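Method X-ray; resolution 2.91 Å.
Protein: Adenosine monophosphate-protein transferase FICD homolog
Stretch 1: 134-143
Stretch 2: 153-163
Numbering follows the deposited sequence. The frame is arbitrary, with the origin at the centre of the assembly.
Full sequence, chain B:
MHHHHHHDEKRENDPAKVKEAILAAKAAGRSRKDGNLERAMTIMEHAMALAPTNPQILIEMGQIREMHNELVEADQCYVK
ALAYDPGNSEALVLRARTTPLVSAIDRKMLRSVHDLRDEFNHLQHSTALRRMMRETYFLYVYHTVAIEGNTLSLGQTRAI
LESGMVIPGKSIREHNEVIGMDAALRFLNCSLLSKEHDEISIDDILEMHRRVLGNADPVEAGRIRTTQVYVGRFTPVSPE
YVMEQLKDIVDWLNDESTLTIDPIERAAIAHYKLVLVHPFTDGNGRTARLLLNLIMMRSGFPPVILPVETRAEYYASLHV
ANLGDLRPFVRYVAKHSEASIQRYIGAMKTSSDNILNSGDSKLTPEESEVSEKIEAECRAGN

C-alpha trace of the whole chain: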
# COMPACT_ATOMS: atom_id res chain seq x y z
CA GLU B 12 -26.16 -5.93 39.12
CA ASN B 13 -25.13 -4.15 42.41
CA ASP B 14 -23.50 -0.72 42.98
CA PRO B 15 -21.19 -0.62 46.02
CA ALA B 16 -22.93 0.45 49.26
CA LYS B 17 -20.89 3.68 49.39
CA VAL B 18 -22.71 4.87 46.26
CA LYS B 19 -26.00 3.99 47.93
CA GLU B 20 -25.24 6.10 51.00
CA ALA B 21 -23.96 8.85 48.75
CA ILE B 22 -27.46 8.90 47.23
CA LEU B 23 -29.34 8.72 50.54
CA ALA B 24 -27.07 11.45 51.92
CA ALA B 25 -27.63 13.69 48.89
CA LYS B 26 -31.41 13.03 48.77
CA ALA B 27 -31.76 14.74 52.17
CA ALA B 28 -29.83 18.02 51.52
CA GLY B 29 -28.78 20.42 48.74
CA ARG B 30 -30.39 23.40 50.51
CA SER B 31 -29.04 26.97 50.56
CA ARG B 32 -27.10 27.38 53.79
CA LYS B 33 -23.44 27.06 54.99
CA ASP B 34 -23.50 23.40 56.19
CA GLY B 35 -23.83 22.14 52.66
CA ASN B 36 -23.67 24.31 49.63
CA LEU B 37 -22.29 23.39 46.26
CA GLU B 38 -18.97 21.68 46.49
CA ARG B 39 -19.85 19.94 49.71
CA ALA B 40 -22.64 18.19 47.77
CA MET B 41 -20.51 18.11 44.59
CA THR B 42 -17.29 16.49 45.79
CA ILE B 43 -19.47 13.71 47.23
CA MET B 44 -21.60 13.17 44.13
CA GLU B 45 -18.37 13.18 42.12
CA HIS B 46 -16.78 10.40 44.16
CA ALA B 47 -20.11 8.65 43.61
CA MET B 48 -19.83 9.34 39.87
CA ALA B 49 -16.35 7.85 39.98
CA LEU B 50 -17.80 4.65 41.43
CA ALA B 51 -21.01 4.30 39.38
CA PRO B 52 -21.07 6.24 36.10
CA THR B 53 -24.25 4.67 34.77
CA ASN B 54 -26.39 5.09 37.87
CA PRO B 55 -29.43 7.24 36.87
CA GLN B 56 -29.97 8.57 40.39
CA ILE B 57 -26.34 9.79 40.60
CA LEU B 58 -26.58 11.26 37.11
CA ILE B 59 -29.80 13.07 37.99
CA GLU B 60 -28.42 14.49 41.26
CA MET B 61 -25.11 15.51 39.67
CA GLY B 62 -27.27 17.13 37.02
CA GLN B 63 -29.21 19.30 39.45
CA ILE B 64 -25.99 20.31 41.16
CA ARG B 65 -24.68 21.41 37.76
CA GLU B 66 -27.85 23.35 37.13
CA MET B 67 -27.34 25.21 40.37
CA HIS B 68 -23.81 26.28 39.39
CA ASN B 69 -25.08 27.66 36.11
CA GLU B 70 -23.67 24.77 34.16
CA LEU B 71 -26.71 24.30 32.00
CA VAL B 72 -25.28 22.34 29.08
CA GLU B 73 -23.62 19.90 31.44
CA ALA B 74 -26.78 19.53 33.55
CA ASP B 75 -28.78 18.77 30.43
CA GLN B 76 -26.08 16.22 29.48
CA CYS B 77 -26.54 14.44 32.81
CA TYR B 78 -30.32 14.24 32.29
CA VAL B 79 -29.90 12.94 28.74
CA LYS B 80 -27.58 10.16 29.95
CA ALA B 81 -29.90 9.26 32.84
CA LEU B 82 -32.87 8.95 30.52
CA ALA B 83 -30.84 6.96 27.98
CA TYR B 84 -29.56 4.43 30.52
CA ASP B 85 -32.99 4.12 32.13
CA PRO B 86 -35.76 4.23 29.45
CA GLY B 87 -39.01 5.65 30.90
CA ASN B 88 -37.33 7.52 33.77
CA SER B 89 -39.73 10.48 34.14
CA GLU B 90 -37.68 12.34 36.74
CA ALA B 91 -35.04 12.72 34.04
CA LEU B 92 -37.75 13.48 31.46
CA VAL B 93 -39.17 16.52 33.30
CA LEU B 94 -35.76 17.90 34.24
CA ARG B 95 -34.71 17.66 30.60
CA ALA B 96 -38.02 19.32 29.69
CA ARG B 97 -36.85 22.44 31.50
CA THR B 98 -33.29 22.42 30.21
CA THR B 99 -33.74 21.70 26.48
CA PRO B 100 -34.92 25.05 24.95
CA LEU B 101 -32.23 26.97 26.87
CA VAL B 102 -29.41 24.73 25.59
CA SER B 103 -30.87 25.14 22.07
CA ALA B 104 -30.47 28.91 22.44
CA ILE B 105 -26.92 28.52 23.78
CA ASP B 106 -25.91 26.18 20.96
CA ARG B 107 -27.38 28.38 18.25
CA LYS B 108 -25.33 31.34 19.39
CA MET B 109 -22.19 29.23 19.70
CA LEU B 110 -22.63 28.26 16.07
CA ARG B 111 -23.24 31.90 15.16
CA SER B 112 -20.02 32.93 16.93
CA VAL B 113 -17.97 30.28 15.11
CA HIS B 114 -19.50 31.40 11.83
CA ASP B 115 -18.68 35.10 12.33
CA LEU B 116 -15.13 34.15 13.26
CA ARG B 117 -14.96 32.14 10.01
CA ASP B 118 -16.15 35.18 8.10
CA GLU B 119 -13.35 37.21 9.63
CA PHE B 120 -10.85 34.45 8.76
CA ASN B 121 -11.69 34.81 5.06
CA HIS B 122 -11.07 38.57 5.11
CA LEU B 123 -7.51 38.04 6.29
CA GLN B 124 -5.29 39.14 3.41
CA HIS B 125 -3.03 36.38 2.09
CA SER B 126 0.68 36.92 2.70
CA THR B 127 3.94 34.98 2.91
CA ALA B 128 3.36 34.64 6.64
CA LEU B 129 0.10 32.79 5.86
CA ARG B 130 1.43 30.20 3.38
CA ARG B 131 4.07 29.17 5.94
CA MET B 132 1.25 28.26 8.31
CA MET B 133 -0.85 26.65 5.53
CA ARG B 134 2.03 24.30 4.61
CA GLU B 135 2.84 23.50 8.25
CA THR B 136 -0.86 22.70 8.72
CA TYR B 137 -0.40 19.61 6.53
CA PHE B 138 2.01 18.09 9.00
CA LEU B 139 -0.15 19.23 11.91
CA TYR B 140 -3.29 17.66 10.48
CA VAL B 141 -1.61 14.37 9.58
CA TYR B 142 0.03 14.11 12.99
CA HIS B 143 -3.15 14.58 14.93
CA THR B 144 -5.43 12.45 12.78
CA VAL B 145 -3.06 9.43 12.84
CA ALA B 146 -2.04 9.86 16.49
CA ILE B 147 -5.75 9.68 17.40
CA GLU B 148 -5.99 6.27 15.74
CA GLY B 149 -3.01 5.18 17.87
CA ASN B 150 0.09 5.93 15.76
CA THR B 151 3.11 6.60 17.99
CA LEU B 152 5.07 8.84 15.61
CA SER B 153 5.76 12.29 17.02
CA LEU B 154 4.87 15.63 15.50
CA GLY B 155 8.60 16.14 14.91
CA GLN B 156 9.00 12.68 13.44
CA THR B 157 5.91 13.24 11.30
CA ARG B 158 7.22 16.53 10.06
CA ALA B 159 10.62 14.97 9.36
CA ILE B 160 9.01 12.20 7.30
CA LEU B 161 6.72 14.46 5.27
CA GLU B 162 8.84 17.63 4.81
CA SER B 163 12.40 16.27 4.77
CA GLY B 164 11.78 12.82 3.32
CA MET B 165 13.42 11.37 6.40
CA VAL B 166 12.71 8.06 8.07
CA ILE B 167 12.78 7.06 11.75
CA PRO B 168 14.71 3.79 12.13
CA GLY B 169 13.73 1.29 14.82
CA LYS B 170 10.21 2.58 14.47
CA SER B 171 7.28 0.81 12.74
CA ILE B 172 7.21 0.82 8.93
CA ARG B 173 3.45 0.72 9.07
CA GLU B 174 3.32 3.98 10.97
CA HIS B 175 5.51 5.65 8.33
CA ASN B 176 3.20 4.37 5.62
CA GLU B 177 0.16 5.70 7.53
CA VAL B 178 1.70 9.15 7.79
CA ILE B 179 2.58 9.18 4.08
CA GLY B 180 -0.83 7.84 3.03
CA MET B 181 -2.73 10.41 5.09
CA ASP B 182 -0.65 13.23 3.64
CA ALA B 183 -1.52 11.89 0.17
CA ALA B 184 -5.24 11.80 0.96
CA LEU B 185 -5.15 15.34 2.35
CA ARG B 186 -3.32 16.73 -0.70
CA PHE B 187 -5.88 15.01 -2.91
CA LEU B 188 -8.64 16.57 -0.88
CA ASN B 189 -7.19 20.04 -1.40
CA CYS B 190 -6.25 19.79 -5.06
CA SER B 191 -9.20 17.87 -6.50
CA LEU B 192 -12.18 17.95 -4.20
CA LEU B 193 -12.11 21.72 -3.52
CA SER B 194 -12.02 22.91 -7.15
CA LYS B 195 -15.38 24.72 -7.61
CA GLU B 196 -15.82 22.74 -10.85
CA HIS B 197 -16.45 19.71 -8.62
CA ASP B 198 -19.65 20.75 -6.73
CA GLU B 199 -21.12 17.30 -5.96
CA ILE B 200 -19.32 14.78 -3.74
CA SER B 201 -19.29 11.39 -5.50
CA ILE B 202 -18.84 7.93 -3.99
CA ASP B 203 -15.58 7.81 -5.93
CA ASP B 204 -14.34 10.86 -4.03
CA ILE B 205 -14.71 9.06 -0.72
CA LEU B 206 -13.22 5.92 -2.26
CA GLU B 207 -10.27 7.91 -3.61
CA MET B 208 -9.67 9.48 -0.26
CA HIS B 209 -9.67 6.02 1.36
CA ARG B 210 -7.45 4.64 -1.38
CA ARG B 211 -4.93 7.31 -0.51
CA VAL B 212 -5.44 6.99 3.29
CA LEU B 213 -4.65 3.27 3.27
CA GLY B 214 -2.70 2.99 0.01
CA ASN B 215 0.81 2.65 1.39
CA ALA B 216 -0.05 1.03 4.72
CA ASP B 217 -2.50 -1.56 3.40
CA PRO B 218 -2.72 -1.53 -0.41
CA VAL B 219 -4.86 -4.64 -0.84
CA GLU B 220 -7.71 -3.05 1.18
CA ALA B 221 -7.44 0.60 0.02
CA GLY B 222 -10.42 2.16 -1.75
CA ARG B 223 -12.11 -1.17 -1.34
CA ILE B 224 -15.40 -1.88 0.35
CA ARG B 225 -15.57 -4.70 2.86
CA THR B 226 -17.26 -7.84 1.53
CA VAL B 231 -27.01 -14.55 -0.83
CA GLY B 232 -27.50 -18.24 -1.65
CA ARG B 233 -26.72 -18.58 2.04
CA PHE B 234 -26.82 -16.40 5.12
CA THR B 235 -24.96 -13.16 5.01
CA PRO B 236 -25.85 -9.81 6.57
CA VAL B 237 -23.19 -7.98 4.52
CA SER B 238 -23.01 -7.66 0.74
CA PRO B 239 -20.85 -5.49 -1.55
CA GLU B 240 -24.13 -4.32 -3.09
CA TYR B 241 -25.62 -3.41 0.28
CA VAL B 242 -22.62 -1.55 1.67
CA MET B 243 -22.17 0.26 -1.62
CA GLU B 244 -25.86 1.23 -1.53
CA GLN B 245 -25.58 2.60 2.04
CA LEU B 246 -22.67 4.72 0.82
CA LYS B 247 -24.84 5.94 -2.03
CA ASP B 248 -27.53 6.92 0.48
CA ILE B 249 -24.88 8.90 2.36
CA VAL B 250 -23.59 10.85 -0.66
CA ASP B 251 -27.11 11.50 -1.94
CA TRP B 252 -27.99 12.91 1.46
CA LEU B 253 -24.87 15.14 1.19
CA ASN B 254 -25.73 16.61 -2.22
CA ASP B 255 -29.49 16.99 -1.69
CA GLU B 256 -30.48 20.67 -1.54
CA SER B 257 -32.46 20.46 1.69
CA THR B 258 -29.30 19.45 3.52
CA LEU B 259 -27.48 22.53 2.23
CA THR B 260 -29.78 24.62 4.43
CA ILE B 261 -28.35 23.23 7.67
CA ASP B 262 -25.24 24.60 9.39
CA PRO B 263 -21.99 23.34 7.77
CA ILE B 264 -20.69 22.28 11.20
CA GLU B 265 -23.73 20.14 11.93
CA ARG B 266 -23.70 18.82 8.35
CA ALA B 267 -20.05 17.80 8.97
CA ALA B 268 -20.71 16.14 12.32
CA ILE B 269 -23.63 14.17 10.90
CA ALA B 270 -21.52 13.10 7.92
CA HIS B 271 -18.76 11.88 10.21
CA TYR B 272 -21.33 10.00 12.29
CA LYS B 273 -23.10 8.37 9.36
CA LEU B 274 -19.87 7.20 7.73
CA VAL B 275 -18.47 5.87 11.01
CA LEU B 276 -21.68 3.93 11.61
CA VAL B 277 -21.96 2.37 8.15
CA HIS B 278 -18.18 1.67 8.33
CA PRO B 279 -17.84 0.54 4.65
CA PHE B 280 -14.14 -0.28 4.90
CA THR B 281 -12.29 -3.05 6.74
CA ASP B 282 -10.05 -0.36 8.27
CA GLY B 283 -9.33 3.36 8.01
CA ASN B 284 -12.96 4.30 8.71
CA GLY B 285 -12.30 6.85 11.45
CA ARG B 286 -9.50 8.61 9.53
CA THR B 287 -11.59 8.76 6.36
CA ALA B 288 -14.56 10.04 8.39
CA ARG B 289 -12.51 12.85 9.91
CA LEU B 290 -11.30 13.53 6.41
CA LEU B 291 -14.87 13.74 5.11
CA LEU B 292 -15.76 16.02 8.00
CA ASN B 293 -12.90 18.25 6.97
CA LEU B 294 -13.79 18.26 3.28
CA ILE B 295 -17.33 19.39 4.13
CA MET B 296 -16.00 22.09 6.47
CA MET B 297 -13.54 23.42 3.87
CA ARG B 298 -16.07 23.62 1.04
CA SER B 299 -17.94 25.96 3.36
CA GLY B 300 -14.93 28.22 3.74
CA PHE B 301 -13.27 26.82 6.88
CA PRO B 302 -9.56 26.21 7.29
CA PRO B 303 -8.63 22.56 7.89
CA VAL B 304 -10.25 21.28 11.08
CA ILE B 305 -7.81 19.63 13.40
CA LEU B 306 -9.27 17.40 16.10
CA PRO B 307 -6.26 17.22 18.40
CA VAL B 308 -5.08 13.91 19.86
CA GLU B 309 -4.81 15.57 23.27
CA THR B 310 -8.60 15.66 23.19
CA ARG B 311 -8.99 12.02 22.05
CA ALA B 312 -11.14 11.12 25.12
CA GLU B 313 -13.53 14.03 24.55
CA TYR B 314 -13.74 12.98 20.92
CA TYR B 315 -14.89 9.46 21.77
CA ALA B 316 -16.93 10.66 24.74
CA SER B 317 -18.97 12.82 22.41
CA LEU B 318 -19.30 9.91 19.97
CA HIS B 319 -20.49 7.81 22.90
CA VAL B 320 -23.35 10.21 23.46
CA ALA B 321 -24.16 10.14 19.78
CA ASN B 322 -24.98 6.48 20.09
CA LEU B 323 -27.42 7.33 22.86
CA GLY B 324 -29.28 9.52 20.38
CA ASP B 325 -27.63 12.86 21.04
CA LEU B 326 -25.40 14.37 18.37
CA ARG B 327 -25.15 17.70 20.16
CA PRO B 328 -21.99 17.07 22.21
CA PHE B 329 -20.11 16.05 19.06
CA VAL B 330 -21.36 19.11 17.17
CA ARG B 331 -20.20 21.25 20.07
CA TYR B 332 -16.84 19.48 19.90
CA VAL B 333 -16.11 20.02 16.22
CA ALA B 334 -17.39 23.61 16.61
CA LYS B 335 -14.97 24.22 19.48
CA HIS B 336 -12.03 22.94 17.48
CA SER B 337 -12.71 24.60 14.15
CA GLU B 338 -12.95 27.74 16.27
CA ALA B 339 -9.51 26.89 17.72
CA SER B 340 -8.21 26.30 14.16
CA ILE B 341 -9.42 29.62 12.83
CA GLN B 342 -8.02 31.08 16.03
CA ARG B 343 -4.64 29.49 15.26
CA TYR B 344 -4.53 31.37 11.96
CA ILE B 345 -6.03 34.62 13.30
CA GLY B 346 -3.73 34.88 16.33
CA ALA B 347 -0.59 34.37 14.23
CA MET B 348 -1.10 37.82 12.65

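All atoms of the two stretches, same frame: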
# COMPACT_ATOMS: atom_id res chain seq x y z
N ARG B 134 1.21 25.46 4.96
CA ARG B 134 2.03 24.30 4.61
C ARG B 134 2.26 23.47 5.87
O ARG B 134 2.18 22.24 5.84
CB ARG B 134 3.36 24.72 3.97
CG ARG B 134 3.21 25.13 2.51
CD ARG B 134 2.11 24.31 1.79
NE ARG B 134 1.53 25.03 0.65
CZ ARG B 134 0.73 24.47 -0.25
NH1 ARG B 134 0.23 25.18 -1.26
NH2 ARG B 134 0.42 23.18 -0.13
N GLU B 135 2.58 24.16 6.97
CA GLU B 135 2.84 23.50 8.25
C GLU B 135 1.58 22.74 8.73
O GLU B 135 1.66 21.70 9.42
CB GLU B 135 3.29 24.52 9.30
N THR B 136 0.42 23.25 8.33
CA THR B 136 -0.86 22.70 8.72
C THR B 136 -1.06 21.29 8.15
O THR B 136 -1.77 20.48 8.74
CB THR B 136 -2.03 23.64 8.27
OG1 THR B 136 -2.23 24.66 9.25
CG2 THR B 136 -3.34 22.89 8.04
N TYR B 137 -0.39 20.98 7.04
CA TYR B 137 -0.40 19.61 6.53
C TYR B 137 0.14 18.63 7.55
O TYR B 137 -0.49 17.62 7.87
CB TYR B 137 0.42 19.49 5.25
CG TYR B 137 -0.37 19.83 4.03
CD1 TYR B 137 -0.61 21.16 3.69
CD2 TYR B 137 -0.89 18.84 3.20
CE1 TYR B 137 -1.34 21.49 2.57
CE2 TYR B 137 -1.62 19.16 2.07
CZ TYR B 137 -1.84 20.49 1.76
OH TYR B 137 -2.57 20.83 0.65
N PHE B 138 1.33 18.94 8.05
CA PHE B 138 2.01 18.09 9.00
C PHE B 138 1.16 18.01 10.26
O PHE B 138 0.93 16.93 10.80
CB PHE B 138 3.40 18.64 9.34
CG PHE B 138 4.17 19.09 8.14
CD1 PHE B 138 4.13 18.36 6.96
CD2 PHE B 138 4.88 20.28 8.17
CE1 PHE B 138 4.81 18.79 5.82
CE2 PHE B 138 5.57 20.72 7.04
CZ PHE B 138 5.54 19.97 5.86
N LEU B 139 0.64 19.16 10.69
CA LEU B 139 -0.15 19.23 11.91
C LEU B 139 -1.40 18.34 11.83
O LEU B 139 -1.73 17.56 12.76
CB LEU B 139 -0.53 20.68 12.18
CG LEU B 139 -0.69 21.07 13.65
CD1 LEU B 139 0.50 20.60 14.46
CD2 LEU B 139 -0.87 22.57 13.78
N TYR B 140 -2.11 18.45 10.71
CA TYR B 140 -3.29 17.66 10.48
C TYR B 140 -2.93 16.18 10.50
O TYR B 140 -3.53 15.40 11.25
CB TYR B 140 -3.96 18.02 9.15
CG TYR B 140 -5.26 17.28 8.93
CD1 TYR B 140 -5.27 15.98 8.41
CD2 TYR B 140 -6.48 17.84 9.30
CE1 TYR B 140 -6.44 15.29 8.24
CE2 TYR B 140 -7.67 17.16 9.12
CZ TYR B 140 -7.65 15.88 8.60
OH TYR B 140 -8.83 15.17 8.41
N VAL B 141 -1.95 15.78 9.70
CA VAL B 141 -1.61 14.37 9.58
C VAL B 141 -1.23 13.78 10.94
O VAL B 141 -1.69 12.68 11.32
CB VAL B 141 -0.50 14.14 8.56
CG1 VAL B 141 0.01 12.69 8.62
CG2 VAL B 141 -1.00 14.52 7.16
N TYR B 142 -0.39 14.52 11.66
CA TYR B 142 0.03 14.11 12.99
C TYR B 142 -1.17 13.79 13.84
O TYR B 142 -1.28 12.68 14.37
CB TYR B 142 0.84 15.18 13.70
CG TYR B 142 0.98 14.85 15.16
CD1 TYR B 142 1.63 13.68 15.56
CD2 TYR B 142 0.47 15.68 16.15
CE1 TYR B 142 1.76 13.35 16.89
CE2 TYR B 142 0.60 15.35 17.49
CZ TYR B 142 1.25 14.19 17.85
OH TYR B 142 1.39 13.84 19.18
N HIS B 143 -2.06 14.78 14.00
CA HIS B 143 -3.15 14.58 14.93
C HIS B 143 -4.10 13.46 14.50
O HIS B 143 -4.44 12.58 15.31
CB HIS B 143 -3.90 15.89 15.11
CG HIS B 143 -3.20 16.85 16.02
ND1 HIS B 143 -3.09 16.63 17.38
CD2 HIS B 143 -2.56 18.01 15.78
CE1 HIS B 143 -2.43 17.62 17.93
NE2 HIS B 143 -2.09 18.48 16.98
N SER B 153 5.87 10.97 16.44
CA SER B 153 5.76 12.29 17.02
C SER B 153 5.42 13.31 15.96
O SER B 153 5.49 13.02 14.76
CB SER B 153 7.08 12.70 17.66
OG SER B 153 7.73 11.58 18.23
N LEU B 154 5.07 14.52 16.41
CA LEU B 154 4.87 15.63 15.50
C LEU B 154 6.19 15.90 14.77
O LEU B 154 6.20 16.12 13.57
CB LEU B 154 4.40 16.89 16.25
CG LEU B 154 4.28 18.15 15.39
CD1 LEU B 154 3.38 17.93 14.18
CD2 LEU B 154 3.80 19.34 16.20
N GLY B 155 7.30 15.87 15.51
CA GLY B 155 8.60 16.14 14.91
C GLY B 155 9.01 15.06 13.93
O GLY B 155 9.56 15.34 12.86
N GLN B 156 8.72 13.82 14.30
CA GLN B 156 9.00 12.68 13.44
C GLN B 156 8.09 12.73 12.20
O GLN B 156 8.51 12.43 11.08
CB GLN B 156 8.81 11.37 14.22
CG GLN B 156 9.83 11.18 15.34
CD GLN B 156 9.50 10.01 16.27
OE1 GLN B 156 8.35 9.60 16.38
NE2 GLN B 156 10.51 9.48 16.95
N THR B 157 6.85 13.15 12.41
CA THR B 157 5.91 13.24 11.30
C THR B 157 6.35 14.30 10.33
O THR B 157 6.33 14.09 9.11
CB THR B 157 4.48 13.51 11.80
OG1 THR B 157 4.06 12.40 12.59
CG2 THR B 157 3.53 13.65 10.64
N ARG B 158 6.74 15.44 10.88
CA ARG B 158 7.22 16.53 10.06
C ARG B 158 8.45 16.08 9.29
O ARG B 158 8.54 16.27 8.09
CB ARG B 158 7.55 17.74 10.92
CG ARG B 158 8.04 18.92 10.13
CD ARG B 158 8.70 19.93 11.04
NE ARG B 158 7.85 21.08 11.32
CZ ARG B 158 7.88 22.19 10.60
NH1 ARG B 158 8.71 22.28 9.57
NH2 ARG B 158 7.08 23.21 10.90
N ALA B 159 9.39 15.44 9.99
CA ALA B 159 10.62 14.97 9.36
C ALA B 159 10.34 14.03 8.18
O ALA B 159 10.97 14.14 7.14
CB ALA B 159 11.50 14.28 10.37
N ILE B 160 9.41 13.11 8.37
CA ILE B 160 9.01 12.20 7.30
C ILE B 160 8.38 12.93 6.11
O ILE B 160 8.68 12.65 4.97
CB ILE B 160 8.01 11.15 7.81
CG1 ILE B 160 8.68 10.21 8.81
CG2 ILE B 160 7.41 10.34 6.67
CD1 ILE B 160 7.69 9.25 9.45
N LEU B 161 7.45 13.84 6.38
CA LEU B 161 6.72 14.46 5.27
C LEU B 161 7.49 15.59 4.55
O LEU B 161 7.43 15.71 3.33
CB LEU B 161 5.37 14.99 5.78
CG LEU B 161 4.34 13.93 6.21
CD1 LEU B 161 3.01 14.57 6.64
CD2 LEU B 161 4.09 12.91 5.11
N GLU B 162 8.23 16.39 5.30
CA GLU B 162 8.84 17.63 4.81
C GLU B 162 10.29 17.44 4.36
O GLU B 162 10.77 18.11 3.45
CB GLU B 162 8.75 18.70 5.90
CG GLU B 162 9.60 19.95 5.67
CD GLU B 162 10.19 20.50 6.98
OE1 GLU B 162 10.91 19.75 7.70
OE2 GLU B 162 9.94 21.69 7.29
N SER B 163 10.98 16.51 5.01
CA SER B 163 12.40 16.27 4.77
C SER B 163 12.67 14.93 4.11
O SER B 163 13.81 14.63 3.77
CB SER B 163 13.18 16.39 6.07
OG SER B 163 13.03 17.70 6.60

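Two helices that cross at a steep angle can be joined by side-chain packing alone, with no hydrogen bond or salt bridge between the atoms modelled, and with contact made largely through carbon. Residues 134-143 and 153-163 of this FICD homolog illustrate the principle. The first stretch lies within a longer helix, the second holds a short helix that begins at Leu 154, and their axes approach to 9.3 Å with N-to-C directions 125° apart. The backbones come nearest at two places: the CA atoms of Phe 138 and Arg 158 lie 5.5 Å apart, and those of Tyr 142 and Leu 154 lie 5.7 Å apart. The two pairs are one helical turn apart on each helix and run in opposite order, as the crossing angle requires. No hydrogen bond links the stretches among the atoms modelled.

Phe 138 gives up the most surface to the contact. Its CA-to-CB bond points toward the partner helix, and an m chi1 of -45° lays the ring along the 158-162 turn. There CD2 of Phe 138 is 4.0 Å from CG of Arg 158, CD1 of Phe 138 is 3.8 Å from CB of Leu 161, and CZ of Phe 138 is 3.5 Å from CB of Glu 162. The nearest atoms offered by the two charged residues are aliphatic, and the guanidinium also turns a face to the ring. The charges pair with each other: NH1 of Arg 158 forms a salt bridge with OE2 of Glu 162 at 2.7 Å, one turn along the same helix. In this arrangement chi1 and chi2 of Arg 158 are both t, while chi3, at -103°, lies between wells, and one face of the guanidinium is turned to CD2 of Phe 138.

Tyr 142 organises the other close approach. With chi1 t and chi2 at 62°, its ring lies against the start of the second helix. CB of Leu 154 stands 4.1 Å from the centroid of the Tyr 142 ring and only 8° off its normal, a CH-pi contact over the face. Leu 154, itself t at chi1 and p at chi2, also places its CD1 3.8 Å from CB of Tyr 142 and 3.9 Å from CD1 of Leu 139. Although the CA-to-CB bond of Leu 139 points away, its side chain bends back, with chi1 at -149° between wells.

Val 141, with chi1 t, sets its CB 4.0 Å from CD1 of Leu 161, whose m,t conformation extends that methyl toward the first helix. The m rotamer of Thr 157 lets OG1 donate a hydrogen bond to O of Ser 153 at 2.7 Å, while its CG2 lies 4.2 Å from CG1 of Val 141. The hydroxyl is satisfied within its own stretch. OG1 of Thr 157 also reaches the edge of the Tyr 142 ring, 4.0 Å from CD1 of Tyr 142, so both branches meet the first helix. Ser 153 likewise bonds locally, its N and OG each donating to OE1 of Gln 156 at 2.8 Å.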